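Local coordinates for protein twin-arginine translocation pathway signal (Rhodoferax ferrireducens, PDB 5IM2) that probably captures benzoate or related aromatic carboxylates outside the cytoplasm, as the solute-binding component of a TRAP transporter, at residues Q161-Q166 with F263-N268; A98-Q103 with I112-G117; G188-G193 with G206-G211; F173-K178 with T245-E250. One frame throughout, in Å; residues are numbered along the deposited sequence.

Contact 1 of 4, residues Q161-Q166 with F263-N268. With BEZ (benzoic acid), chain B.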
loop_
_atom_site.group_PDB
_atom_site.type_symbol
_atom_site.label_atom_id
_atom_site.label_comp_id
_atom_site.label_asym_id
_atom_site.label_seq_id
_atom_site.Cartn_x
_atom_site.Cartn_y
_atom_site.Cartn_z
ATOM N N GLN A 161 2.667 2.823 18.224
ATOM C CA GLN A 161 3.540 1.655 18.233
ATOM C C GLN A 161 3.371 0.948 16.886
ATOM O O GLN A 161 2.345 0.317 16.627
ATOM C CB GLN A 161 3.188 0.762 19.426
ATOM C CG GLN A 161 3.914 -0.557 19.510
ATOM C CD GLN A 161 5.404 -0.432 19.700
ATOM O OE1 GLN A 161 6.152 -1.323 19.301
ATOM N NE2 GLN A 161 5.847 0.638 20.318
ATOM N N VAL A 162 4.359 1.081 16.007
ATOM C CA VAL A 162 4.262 0.452 14.696
ATOM C C VAL A 162 4.600 -1.024 14.815
ATOM O O VAL A 162 5.682 -1.413 15.286
ATOM C CB VAL A 162 5.144 1.154 13.663
ATOM C CG1 VAL A 162 5.124 0.428 12.303
ATOM C CG2 VAL A 162 4.622 2.579 13.464
ATOM N N LEU A 163 3.648 -1.850 14.411
ATOM C CA LEU A 163 3.809 -3.287 14.409
ATOM C C LEU A 163 4.378 -3.821 13.107
ATOM O O LEU A 163 5.104 -4.817 13.142
ATOM C CB LEU A 163 2.454 -3.953 14.675
ATOM C CG LEU A 163 1.681 -3.442 15.886
ATOM C CD1 LEU A 163 0.389 -4.261 16.111
ATOM C CD2 LEU A 163 2.506 -3.464 17.159
ATOM N N ALA A 164 4.064 -3.203 11.965
ATOM C CA ALA A 164 4.535 -3.660 10.665
ATOM C C ALA A 164 4.360 -2.554 9.642
ATOM O O ALA A 164 3.537 -1.642 9.818
ATOM C CB ALA A 164 3.813 -4.941 10.214
ATOM N N LEU A 165 5.170 -2.657 8.577
ATOM C CA LEU A 165 5.202 -1.749 7.431
ATOM C C LEU A 165 5.362 -2.588 6.172
ATOM O O LEU A 165 6.163 -3.523 6.171
ATOM C CB LEU A 165 6.377 -0.760 7.526
ATOM C CG LEU A 165 6.242 0.275 8.619
ATOM C CD1 LEU A 165 7.641 0.747 9.003
ATOM C CD2 LEU A 165 5.352 1.445 8.150
ATOM N N GLN A 166 4.620 -2.284 5.104
ATOM C CA GLN A 166 4.663 -3.137 3.918
ATOM C C GLN A 166 4.125 -2.401 2.697
ATOM O O GLN A 166 3.624 -1.274 2.789
ATOM C CB GLN A 166 3.905 -4.449 4.170
ATOM C CG GLN A 166 2.530 -4.285 4.810
ATOM C CD GLN A 166 1.363 -4.768 3.965
ATOM O OE1 GLN A 166 0.289 -4.982 4.477
ATOM N NE2 GLN A 166 1.553 -4.889 2.688
ATOM N N PHE A 263 1.826 0.659 3.425
ATOM C CA PHE A 263 0.824 0.409 4.439
ATOM C C PHE A 263 1.507 0.336 5.789
ATOM O O PHE A 263 2.648 -0.131 5.887
ATOM C CB PHE A 263 0.086 -0.935 4.198
ATOM C CG PHE A 263 -0.607 -1.013 2.880
ATOM C CD1 PHE A 263 0.100 -1.284 1.735
ATOM C CD2 PHE A 263 -1.987 -0.777 2.790
ATOM C CE1 PHE A 263 -0.545 -1.332 0.520
ATOM C CE2 PHE A 263 -2.627 -0.832 1.584
ATOM C CZ PHE A 263 -1.891 -1.122 0.440
ATOM N N VAL A 264 0.786 0.766 6.816
ATOM C CA VAL A 264 1.239 0.666 8.196
ATOM C C VAL A 264 0.201 -0.086 9.022
ATOM O O VAL A 264 -1.009 0.147 8.898
ATOM C CB VAL A 264 1.534 2.051 8.803
ATOM C CG1 VAL A 264 0.284 2.878 8.872
ATOM C CG2 VAL A 264 2.180 1.880 10.173
ATOM N N LEU A 265 0.696 -1.010 9.873
ATOM C CA LEU A 265 -0.091 -1.684 10.890
ATOM C C LEU A 265 0.353 -1.034 12.188
ATOM O O LEU A 265 1.490 -1.255 12.631
ATOM C CB LEU A 265 0.162 -3.194 10.904
ATOM C CG LEU A 265 -0.591 -4.042 11.917
ATOM C CD1 LEU A 265 -2.080 -4.042 11.581
ATOM C CD2 LEU A 265 -0.006 -5.444 11.898
ATOM N N ALA A 266 -0.503 -0.194 12.749
ATOM C CA ALA A 266 -0.156 0.641 13.888
ATOM C C ALA A 266 -1.054 0.382 15.102
ATOM O O ALA A 266 -2.276 0.215 14.966
ATOM C CB ALA A 266 -0.245 2.125 13.477
ATOM N N MET A 267 -0.454 0.424 16.297
ATOM C CA MET A 267 -1.145 0.188 17.562
ATOM C C MET A 267 -1.083 1.415 18.456
ATOM O O MET A 267 -0.079 2.135 18.476
ATOM C CB MET A 267 -0.525 -1.032 18.289
ATOM C CG MET A 267 -1.330 -1.488 19.457
ATOM S SD MET A 267 -0.719 -3.041 20.144
ATOM C CE MET A 267 -1.906 -3.211 21.467
ATOM N N ASN A 268 -2.167 1.661 19.193
ATOM C CA ASN A 268 -2.164 2.669 20.243
ATOM C C ASN A 268 -1.042 2.411 21.251
ATOM O O ASN A 268 -0.931 1.316 21.804
ATOM C CB ASN A 268 -3.525 2.656 20.951
ATOM C CG ASN A 268 -3.601 3.630 22.077
ATOM O OD1 ASN A 268 -3.502 3.255 23.251
ATOM N ND2 ASN A 268 -3.798 4.905 21.748
HETATM C C BEZ B . -5.263 1.381 -2.773
HETATM O O1 BEZ B . -4.765 1.594 -3.916
HETATM O O2 BEZ B . -5.833 2.318 -2.167
HETATM C C1 BEZ B . -5.200 0.009 -2.171
HETATM C C2 BEZ B . -5.737 -0.215 -0.906
HETATM C C3 BEZ B . -5.695 -1.507 -0.380
HETATM C C4 BEZ B . -5.106 -2.530 -1.103
HETATM C C5 BEZ B . -4.552 -2.296 -2.347
HETATM C C6 BEZ B . -4.601 -1.007 -2.889
#
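Leu265 O takes two donors from the neighbouring strand at once, Leu163 N at 2.9 Å and Ala164 N at 3.3 Å, the latter on a lone pair in the carbonyl plane. This is a classic beta bulge: Leu163 is the extra residue, and its backbone is also hydrogen-bonded to Gly288. Beyond the bulge antiparallel pairing resumes, Leu265 N giving an almost straight bond (175°) to Ala164 O, while Gln166 and Phe263 exchange two bonds, the shorter of 2.7 Å from Phe263 N to Gln166 O. The Gln166 side chain runs beside the CB of Phe263 with its amide 26° from the ring plane. Both ends of that buried amide are satisfied, OE1 by Trp113 NE1 and NE2 by Gln299 OE1. On the opposite face Val264 CG2 packs on Leu165 CD2 at 3.8 Å. Phe263 CE2 reaches C3 of benzoate at 3.7 Å. The pair lies at the edge of the five-stranded mixed sheet of one lobe, in the two-lobed fold of periplasmic binding proteins.

Contact 2 of 4, residues A98-Q103 with I112-G117. With BEZ (benzoic acid), chain B.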
loop_
_atom_site.group_PDB
_atom_site.type_symbol
_atom_site.label_atom_id
_atom_site.label_comp_id
_atom_site.label_asym_id
_atom_site.label_seq_id
_atom_site.Cartn_x
_atom_site.Cartn_y
_atom_site.Cartn_z
ATOM N N ALA A 98 -8.710 7.939 5.716
ATOM C CA ALA A 98 -7.660 8.848 6.141
ATOM C C ALA A 98 -7.611 9.033 7.650
ATOM O O ALA A 98 -6.565 9.439 8.177
ATOM C CB ALA A 98 -7.858 10.202 5.477
ATOM N N GLN A 99 -8.715 8.785 8.354
ATOM C CA GLN A 99 -8.791 8.966 9.804
ATOM C C GLN A 99 -8.329 7.751 10.612
ATOM O O GLN A 99 -8.217 7.862 11.839
ATOM C CB GLN A 99 -10.226 9.353 10.188
ATOM C CG GLN A 99 -10.626 10.778 9.663
ATOM C CD GLN A 99 -12.147 10.961 9.440
ATOM O OE1 GLN A 99 -12.967 10.201 9.959
ATOM N NE2 GLN A 99 -12.516 11.986 8.663
ATOM N N LEU A 100 -8.025 6.617 9.966
ATOM C CA LEU A 100 -7.673 5.397 10.706
ATOM C C LEU A 100 -6.487 5.619 11.625
ATOM O O LEU A 100 -6.535 5.278 12.817
ATOM C CB LEU A 100 -7.392 4.246 9.739
ATOM C CG LEU A 100 -8.651 3.564 9.193
ATOM C CD1 LEU A 100 -8.295 2.724 7.984
ATOM C CD2 LEU A 100 -9.417 2.726 10.229
ATOM N N TYR A 101 -5.411 6.209 11.097
ATOM C CA TYR A 101 -4.204 6.368 11.906
ATOM C C TYR A 101 -4.502 7.124 13.200
ATOM O O TYR A 101 -4.148 6.665 14.288
ATOM C CB TYR A 101 -3.104 7.055 11.090
ATOM C CG TYR A 101 -1.779 7.068 11.792
ATOM C CD1 TYR A 101 -0.903 5.990 11.683
ATOM C CD2 TYR A 101 -1.421 8.136 12.610
ATOM C CE1 TYR A 101 0.299 5.994 12.355
ATOM C CE2 TYR A 101 -0.220 8.152 13.282
ATOM C CZ TYR A 101 0.637 7.072 13.146
ATOM O OH TYR A 101 1.837 7.103 13.837
ATOM N N ASP A 102 -5.210 8.255 13.109
ATOM C CA ASP A 102 -5.542 9.039 14.296
ATOM C C ASP A 102 -6.483 8.305 15.242
ATOM O O ASP A 102 -6.462 8.575 16.452
ATOM C CB ASP A 102 -6.128 10.387 13.880
ATOM C CG ASP A 102 -5.056 11.343 13.416
ATOM O OD1 ASP A 102 -3.973 11.318 14.041
ATOM O OD2 ASP A 102 -5.265 12.059 12.412
ATOM N N GLN A 103 -7.319 7.394 14.732
ATOM C CA GLN A 103 -8.162 6.613 15.632
ATOM C C GLN A 103 -7.327 5.709 16.529
ATOM O O GLN A 103 -7.654 5.528 17.712
ATOM C CB GLN A 103 -9.169 5.770 14.857
ATOM C CG GLN A 103 -10.295 6.556 14.214
ATOM C CD GLN A 103 -11.163 5.714 13.291
ATOM O OE1 GLN A 103 -10.911 4.518 13.072
ATOM N NE2 GLN A 103 -12.184 6.351 12.711
ATOM N N ILE A 112 -4.896 -0.388 13.811
ATOM C CA ILE A 112 -5.392 -0.066 12.479
ATOM C C ILE A 112 -4.392 -0.542 11.428
ATOM O O ILE A 112 -3.199 -0.727 11.699
ATOM C CB ILE A 112 -5.707 1.451 12.322
ATOM C CG1 ILE A 112 -4.481 2.325 12.522
ATOM C CG2 ILE A 112 -6.753 1.826 13.334
ATOM C CD1 ILE A 112 -3.729 2.648 11.274
ATOM N N TRP A 113 -4.905 -0.752 10.203
ATOM C CA TRP A 113 -4.097 -0.991 9.012
ATOM C C TRP A 113 -4.571 0.005 7.965
ATOM O O TRP A 113 -5.770 0.031 7.632
ATOM C CB TRP A 113 -4.254 -2.434 8.508
ATOM C CG TRP A 113 -3.426 -2.860 7.335
ATOM C CD1 TRP A 113 -2.164 -3.389 7.371
ATOM C CD2 TRP A 113 -3.832 -2.883 5.967
ATOM N NE1 TRP A 113 -1.751 -3.714 6.092
ATOM C CE2 TRP A 113 -2.766 -3.443 5.223
ATOM C CE3 TRP A 113 -4.994 -2.491 5.292
ATOM C CZ2 TRP A 113 -2.816 -3.601 3.843
ATOM C CZ3 TRP A 113 -5.040 -2.646 3.928
ATOM C CH2 TRP A 113 -3.970 -3.213 3.220
ATOM N N THR A 114 -3.665 0.859 7.515
ATOM C CA THR A 114 -4.024 1.948 6.608
ATOM C C THR A 114 -2.871 2.256 5.659
ATOM O O THR A 114 -1.754 1.762 5.821
ATOM C CB THR A 114 -4.429 3.211 7.393
ATOM O OG1 THR A 114 -5.152 4.109 6.534
ATOM C CG2 THR A 114 -3.182 3.932 7.973
ATOM N N ILE A 115 -3.166 3.073 4.654
ATOM C CA ILE A 115 -2.151 3.690 3.804
ATOM C C ILE A 115 -1.780 5.046 4.410
ATOM O O ILE A 115 -2.652 5.939 4.483
ATOM C CB ILE A 115 -2.667 3.848 2.365
ATOM C CG1 ILE A 115 -2.873 2.461 1.734
ATOM C CG2 ILE A 115 -1.727 4.702 1.520
ATOM C CD1 ILE A 115 -3.307 2.411 0.260
ATOM N N PRO A 116 -0.517 5.249 4.854
ATOM C CA PRO A 116 -0.124 6.569 5.379
ATOM C C PRO A 116 -0.490 7.729 4.461
ATOM O O PRO A 116 -1.004 8.729 4.960
ATOM C CB PRO A 116 1.394 6.425 5.568
ATOM C CG PRO A 116 1.574 4.927 5.820
ATOM C CD PRO A 116 0.595 4.282 4.900
ATOM N N GLY A 117 -0.281 7.593 3.142
ATOM C CA GLY A 117 -0.529 8.664 2.183
ATOM C C GLY A 117 -1.994 8.978 1.956
ATOM O O GLY A 117 -2.301 9.930 1.243
HETATM C C BEZ B . -5.263 1.381 -2.773
HETATM O O1 BEZ B . -4.765 1.594 -3.916
HETATM O O2 BEZ B . -5.833 2.318 -2.167
HETATM C C1 BEZ B . -5.200 0.009 -2.171
HETATM C C2 BEZ B . -5.737 -0.215 -0.906
HETATM C C3 BEZ B . -5.695 -1.507 -0.380
HETATM C C4 BEZ B . -5.106 -2.530 -1.103
HETATM C C5 BEZ B . -4.552 -2.296 -2.347
HETATM C C6 BEZ B . -4.601 -1.007 -2.889
HETATM O O HOH W 1 -5.309 6.460 7.971
#
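Ile112 and Leu100 carry most of the apolar contact, their side chains crossing at CB atoms 4.2 Å apart. The CG2 methyl of Ile112 lies against the carbonyl oxygen of Leu100 at 3.5 Å, and CD1 reaches the backbone of Tyr101, 3.8 Å from its CA. That reach follows from chi1 of 61°, which places CG1 between the backbone N and the carbonyl carbon. With an alanine here CG1 and both methyls would be gone, which would probably leave a gap between the strand and the backbone of Leu100 and Tyr101. Leu100 and Thr114 lie antiparallel alongside each other, CD1 of Leu100 3.7 Å from Thr114 OG1. Helix 100-106 thus packs on one face of strand 111-114 in an alpha/beta lobe, while Trp113 points from the other face and stacks with Phe263. Polar linkage across the contact runs through a water, which accepts from Tyr101 N at 3.1 Å and is hydrogen-bonded to Thr114 OG1 at 2.8 Å. Just past the strand, Ile115 CD1 touches benzoate O2 at 3.5 Å.

Contact 3 of 4, residues G188-G193 with G206-G211. With BEZ (benzoic acid), chain B.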
loop_
_atom_site.group_PDB
_atom_site.type_symbol
_atom_site.label_atom_id
_atom_site.label_comp_id
_atom_site.label_asym_id
_atom_site.label_seq_id
_atom_site.Cartn_x
_atom_site.Cartn_y
_atom_site.Cartn_z
ATOM N N GLY A 188 -5.061 13.233 -20.664
ATOM C CA GLY A 188 -6.381 13.759 -20.370
ATOM C C GLY A 188 -7.318 12.797 -19.679
ATOM O O GLY A 188 -8.429 13.197 -19.336
ATOM N N LEU A 189 -6.924 11.540 -19.462
ATOM C CA LEU A 189 -7.748 10.627 -18.689
ATOM C C LEU A 189 -7.753 10.993 -17.218
ATOM O O LEU A 189 -6.708 11.256 -16.620
ATOM C CB LEU A 189 -7.260 9.187 -18.810
ATOM C CG LEU A 189 -7.344 8.496 -20.176
ATOM C CD1 LEU A 189 -7.020 7.006 -20.014
ATOM C CD2 LEU A 189 -8.702 8.666 -20.811
ATOM N N LYS A 190 -8.941 10.970 -16.624
ATOM C CA LYS A 190 -9.084 11.144 -15.182
ATOM C C LYS A 190 -8.761 9.821 -14.501
ATOM O O LYS A 190 -9.550 8.879 -14.565
ATOM C CB LYS A 190 -10.498 11.611 -14.840
ATOM C CG LYS A 190 -10.808 13.034 -15.246
ATOM C CD LYS A 190 -12.265 13.367 -15.003
ATOM C CE LYS A 190 -13.220 12.430 -15.777
ATOM N NZ LYS A 190 -14.650 12.895 -15.778
ATOM N N MET A 191 -7.599 9.750 -13.844
ATOM C CA MET A 191 -7.053 8.518 -13.282
ATOM C C MET A 191 -6.884 8.642 -11.776
ATOM O O MET A 191 -6.202 9.550 -11.297
ATOM C CB MET A 191 -5.704 8.196 -13.920
ATOM C CG MET A 191 -5.807 7.831 -15.391
ATOM S SD MET A 191 -6.735 6.294 -15.725
ATOM C CE MET A 191 -5.675 5.096 -14.915
ATOM N N ARG A 192 -7.422 7.670 -11.045
ATOM C CA ARG A 192 -7.280 7.627 -9.590
ATOM C C ARG A 192 -5.919 7.082 -9.168
ATOM O O ARG A 192 -5.430 6.078 -9.712
ATOM C CB ARG A 192 -8.380 6.757 -8.973
ATOM C CG ARG A 192 -8.299 6.592 -7.474
ATOM C CD ARG A 192 -7.414 5.392 -7.047
ATOM N NE ARG A 192 -7.401 5.273 -5.599
ATOM C CZ ARG A 192 -6.756 4.321 -4.926
ATOM N NH1 ARG A 192 -6.044 3.381 -5.569
ATOM N NH2 ARG A 192 -6.825 4.321 -3.613
ATOM N N GLY A 193 -5.339 7.724 -8.150
ATOM C CA GLY A 193 -4.238 7.151 -7.407
ATOM C C GLY A 193 -4.499 7.229 -5.915
ATOM O O GLY A 193 -5.323 8.019 -5.439
ATOM N N GLY A 206 0.590 12.590 -18.055
ATOM C CA GLY A 206 -0.393 13.296 -18.842
ATOM C C GLY A 206 -1.831 13.098 -18.406
ATOM O O GLY A 206 -2.724 13.763 -18.965
ATOM N N ALA A 207 -2.077 12.252 -17.416
ATOM C CA ALA A 207 -3.420 12.050 -16.888
ATOM C C ALA A 207 -3.838 13.238 -16.022
ATOM O O ALA A 207 -3.008 14.018 -15.553
ATOM C CB ALA A 207 -3.470 10.755 -16.075
ATOM N N ILE A 208 -5.150 13.397 -15.841
ATOM C CA ILE A 208 -5.702 14.267 -14.803
ATOM C C ILE A 208 -5.805 13.445 -13.517
ATOM O O ILE A 208 -6.677 12.556 -13.431
ATOM C CB ILE A 208 -7.071 14.829 -15.208
ATOM C CG1 ILE A 208 -6.975 15.582 -16.549
ATOM C CG2 ILE A 208 -7.591 15.722 -14.127
ATOM C CD1 ILE A 208 -5.917 16.701 -16.592
ATOM N N PRO A 209 -4.943 13.665 -12.534
ATOM C CA PRO A 209 -4.951 12.780 -11.372
ATOM C C PRO A 209 -6.019 13.149 -10.360
ATOM O O PRO A 209 -6.327 14.318 -10.124
ATOM C CB PRO A 209 -3.547 12.968 -10.775
ATOM C CG PRO A 209 -2.787 13.767 -11.731
ATOM C CD PRO A 209 -3.777 14.558 -12.498
ATOM N N VAL A 210 -6.551 12.105 -9.722
ATOM C CA VAL A 210 -7.600 12.198 -8.715
ATOM C C VAL A 210 -7.171 11.312 -7.555
ATOM O O VAL A 210 -7.004 10.108 -7.727
ATOM C CB VAL A 210 -8.975 11.750 -9.248
ATOM C CG1 VAL A 210 -10.042 12.041 -8.242
ATOM C CG2 VAL A 210 -9.296 12.460 -10.544
ATOM N N GLY A 211 -7.000 11.899 -6.373
ATOM C CA GLY A 211 -6.719 11.120 -5.191
ATOM C C GLY A 211 -7.990 10.704 -4.478
ATOM O O GLY A 211 -8.872 11.524 -4.236
HETATM C C BEZ B . -5.263 1.381 -2.773
HETATM O O1 BEZ B . -4.765 1.594 -3.916
HETATM O O2 BEZ B . -5.833 2.318 -2.167
HETATM C C1 BEZ B . -5.200 0.009 -2.171
HETATM C C2 BEZ B . -5.737 -0.215 -0.906
HETATM C C3 BEZ B . -5.695 -1.507 -0.380
HETATM C C4 BEZ B . -5.106 -2.530 -1.103
HETATM C C5 BEZ B . -4.552 -2.296 -2.347
HETATM C C6 BEZ B . -4.601 -1.007 -2.889
#
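Arg192 CG stands anti to its own backbone N (chi1 178°) and beside Val210 O, 3.8 Å away; after a bend at chi2 (-88°) the chain runs out straight, carrying the guanidinium to benzoate. There the two groups meet edge-on in a bidentate pair, NH1 to O1 and NH2 to O2, each bond 2.7 Å long and close to linear. NH1 also donates to Ala230 O and NH2 to Met212 O, which fixes the rotation of the guanidinium and probably leaves its charge well placed for the carboxylate. Strands 190-193 and 208-211 are parallel neighbours joined through helix 196-205, a beta-alpha-beta unit, and their amides alternate across the gap: Met191 N bonds to Ile208 O at 3.0 Å, Val210 N to Met191 O, and Gly193 N to Val210 O at 2.9 Å. Gly188 N is hydrogen-bonded to O of Gly206, the residue with positive phi in the Schellman motif that ends the helix. On the face toward the helix, Met191 CG lies 3.8 Å from Ala207 CB.

Contact 4 of 4, residues F173-K178 with T245-E250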
loop_
_atom_site.group_PDB
_atom_site.type_symbol
_atom_site.label_atom_id
_atom_site.label_comp_id
_atom_site.label_asym_id
_atom_site.label_seq_id
_atom_site.Cartn_x
_atom_site.Cartn_y
_atom_site.Cartn_z
ATOM N N PHE A 173 -2.872 -0.473 -14.351
ATOM C CA PHE A 173 -3.891 0.467 -14.810
ATOM C C PHE A 173 -5.181 -0.270 -15.161
ATOM O O PHE A 173 -5.160 -1.222 -15.947
ATOM C CB PHE A 173 -3.443 1.227 -16.062
ATOM C CG PHE A 173 -2.259 2.125 -15.866
ATOM C CD1 PHE A 173 -2.297 3.159 -14.941
ATOM C CD2 PHE A 173 -1.126 1.963 -16.643
ATOM C CE1 PHE A 173 -1.207 3.990 -14.770
ATOM C CE2 PHE A 173 -0.046 2.819 -16.511
ATOM C CZ PHE A 173 -0.088 3.831 -15.575
ATOM N N HIS A 174 -6.304 0.247 -14.673
ATOM C CA HIS A 174 -7.628 -0.300 -14.954
ATOM C C HIS A 174 -8.473 0.831 -15.511
ATOM O O HIS A 174 -8.694 1.834 -14.823
ATOM C CB HIS A 174 -8.255 -0.871 -13.686
ATOM C CG HIS A 174 -7.310 -1.736 -12.917
ATOM N ND1 HIS A 174 -7.154 -3.078 -13.185
ATOM C CD2 HIS A 174 -6.445 -1.448 -11.915
ATOM C CE1 HIS A 174 -6.216 -3.578 -12.403
ATOM N NE2 HIS A 174 -5.769 -2.611 -11.615
ATOM N N THR A 175 -8.921 0.691 -16.759
ATOM C CA THR A 175 -9.652 1.761 -17.424
ATOM C C THR A 175 -10.958 1.244 -18.004
ATOM O O THR A 175 -11.093 0.071 -18.345
ATOM C CB THR A 175 -8.821 2.373 -18.533
ATOM O OG1 THR A 175 -8.292 1.312 -19.333
ATOM C CG2 THR A 175 -7.646 3.175 -17.937
ATOM N N LYS A 176 -11.919 2.146 -18.131
ATOM C CA LYS A 176 -13.223 1.772 -18.647
ATOM C C LYS A 176 -13.217 1.577 -20.164
ATOM O O LYS A 176 -13.806 0.613 -20.660
ATOM C CB LYS A 176 -14.257 2.833 -18.248
ATOM C CG LYS A 176 -14.568 2.855 -16.753
ATOM C CD LYS A 176 -15.811 3.656 -16.430
ATOM C CE LYS A 176 -15.485 5.089 -16.123
ATOM N NZ LYS A 176 -16.733 5.912 -15.988
ATOM N N ASP A 177 -12.555 2.474 -20.907
ATOM C CA ASP A 177 -12.740 2.575 -22.355
ATOM C C ASP A 177 -11.451 2.528 -23.171
ATOM O O ASP A 177 -11.480 2.060 -24.316
ATOM C CB ASP A 177 -13.459 3.885 -22.707
ATOM C CG ASP A 177 -14.804 4.036 -22.013
ATOM O OD1 ASP A 177 -15.679 3.154 -22.166
ATOM O OD2 ASP A 177 -14.987 5.056 -21.308
ATOM N N LYS A 178 -10.341 3.061 -22.653
ATOM C CA LYS A 178 -9.112 3.202 -23.433
ATOM C C LYS A 178 -8.087 2.175 -22.988
ATOM O O LYS A 178 -7.750 2.102 -21.806
ATOM C CB LYS A 178 -8.470 4.597 -23.318
ATOM C CG LYS A 178 -7.596 4.871 -24.578
ATOM C CD LYS A 178 -6.968 6.238 -24.677
ATOM C CE LYS A 178 -6.415 6.478 -26.090
ATOM N NZ LYS A 178 -7.367 7.229 -26.992
ATOM N N THR A 245 -14.595 -1.918 -15.172
ATOM C CA THR A 245 -13.578 -1.517 -16.142
ATOM C C THR A 245 -13.399 -2.665 -17.127
ATOM O O THR A 245 -13.765 -3.805 -16.841
ATOM C CB THR A 245 -12.226 -1.153 -15.474
ATOM O OG1 THR A 245 -11.710 -2.270 -14.743
ATOM C CG2 THR A 245 -12.353 0.051 -14.540
ATOM N N ARG A 246 -12.870 -2.352 -18.314
ATOM C CA ARG A 246 -12.746 -3.340 -19.382
ATOM C C ARG A 246 -11.313 -3.620 -19.786
ATOM O O ARG A 246 -11.064 -4.644 -20.435
ATOM C CB ARG A 246 -13.487 -2.893 -20.658
ATOM C CG ARG A 246 -14.944 -3.242 -20.729
ATOM C CD ARG A 246 -15.479 -2.991 -22.144
ATOM N NE ARG A 246 -15.503 -1.568 -22.473
ATOM C CZ ARG A 246 -16.563 -0.773 -22.342
ATOM N NH1 ARG A 246 -17.719 -1.250 -21.891
ATOM N NH2 ARG A 246 -16.471 0.509 -22.666
ATOM N N PHE A 247 -10.388 -2.716 -19.487
ATOM C CA PHE A 247 -9.027 -2.778 -19.983
ATOM C C PHE A 247 -8.075 -2.739 -18.799
ATOM O O PHE A 247 -8.288 -1.987 -17.845
ATOM C CB PHE A 247 -8.742 -1.616 -20.937
ATOM C CG PHE A 247 -9.509 -1.697 -22.207
ATOM C CD1 PHE A 247 -9.033 -2.442 -23.268
ATOM C CD2 PHE A 247 -10.716 -1.032 -22.336
ATOM C CE1 PHE A 247 -9.748 -2.521 -24.443
ATOM C CE2 PHE A 247 -11.432 -1.101 -23.506
ATOM C CZ PHE A 247 -10.951 -1.851 -24.563
ATOM N N HIS A 248 -7.036 -3.569 -18.857
ATOM C CA HIS A 248 -6.044 -3.633 -17.796
ATOM C C HIS A 248 -4.663 -3.669 -18.423
ATOM O O HIS A 248 -4.398 -4.512 -19.286
ATOM C CB HIS A 248 -6.287 -4.874 -16.945
ATOM C CG HIS A 248 -7.718 -5.037 -16.541
ATOM N ND1 HIS A 248 -8.222 -4.539 -15.357
ATOM C CD2 HIS A 248 -8.764 -5.598 -17.183
ATOM C CE1 HIS A 248 -9.517 -4.793 -15.288
ATOM N NE2 HIS A 248 -9.866 -5.446 -16.380
ATOM N N SER A 249 -3.791 -2.763 -18.004
ATOM C CA SER A 249 -2.413 -2.743 -18.470
ATOM C C SER A 249 -1.492 -2.938 -17.272
ATOM O O SER A 249 -1.418 -2.077 -16.392
ATOM C CB SER A 249 -2.112 -1.440 -19.205
ATOM O OG SER A 249 -2.665 -1.540 -20.499
ATOM N N GLU A 250 -0.809 -4.079 -17.242
ATOM C CA GLU A 250 0.240 -4.355 -16.281
ATOM C C GLU A 250 1.598 -4.111 -16.940
ATOM O O GLU A 250 1.699 -3.868 -18.139
ATOM C CB GLU A 250 0.111 -5.798 -15.760
ATOM C CG GLU A 250 0.275 -6.829 -16.862
ATOM C CD GLU A 250 -0.212 -8.245 -16.509
ATOM O OE1 GLU A 250 -0.818 -8.462 -15.430
ATOM O OE2 GLU A 250 0.015 -9.152 -17.344
#
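Thr175 and Phe247 pair at one end of two antiparallel strands, neighbours inside the six-stranded mixed sheet of the second lobe of the two-lobed periplasmic-binding-protein fold, and a classic beta bulge opens there. Among the hydrogen bonds, Thr175 O accepts from both Phe247 N, at 3.1 Å in the carbonyl plane, and Arg246 N, while Thr175 N donates to Phe247 O. Phe173 and Ser249 exchange a further two bonds. Thr175 OG1 donates to Lys178 O at 2.7 Å, holding the turn after the strand closed.

The Phe247 side chain packs against polar atoms of that turn and strand. Its CB lies 3.4 Å from Thr175 OG1, and the ring has the carbonyl carbon of Lys178 over one face and CE2 3.3 Å from Asp177 O. A serine in place of Phe247 would probably leave the Asp177 and Lys178 backbone without the ring it rests on and free to shift.

Charge pairs Asp177 OD1 with Arg246 NH2 at 2.8 Å, at the edge of the guanidinium and near its plane, though the carboxylate is turned 42° from it; the arginine is poorly ordered, so this exposed bridge is probably loose.

On the sheet face away from Phe247 the buried His174 and His248 rings meet edge against edge, their planes 69° apart. His174 NE2 bonds to Leu231 O and His248 NE2 to Asn315 ND2, while His174 ND1 and His248 ND1 share a hydrogen bond of 2.8 Å.

In the fold
Contacts 1 and 2 belong to one lobe and are buried; they share its five-stranded sheet, where strand 262-267 lies between 111-114 and 161-167, and they touch through Phe263 against Trp113 and Ile115. Contacts 3 and 4 lie in the six-stranded sheet of the other lobe, only partly buried, and meet where Met191 packs on Phe173 and Thr175. Benzoate sits between the lobes: contacts 1 and 2 bring it carbon surfaces, whereas contact 3 supplies the charged arginine. Contacts 1 and 4 both contain a classic bulge in antiparallel strands, contact 3 is parallel, and contact 2 joins helix to strand with a water as its polar link. The salt bridge of contact 4 lies at the surface.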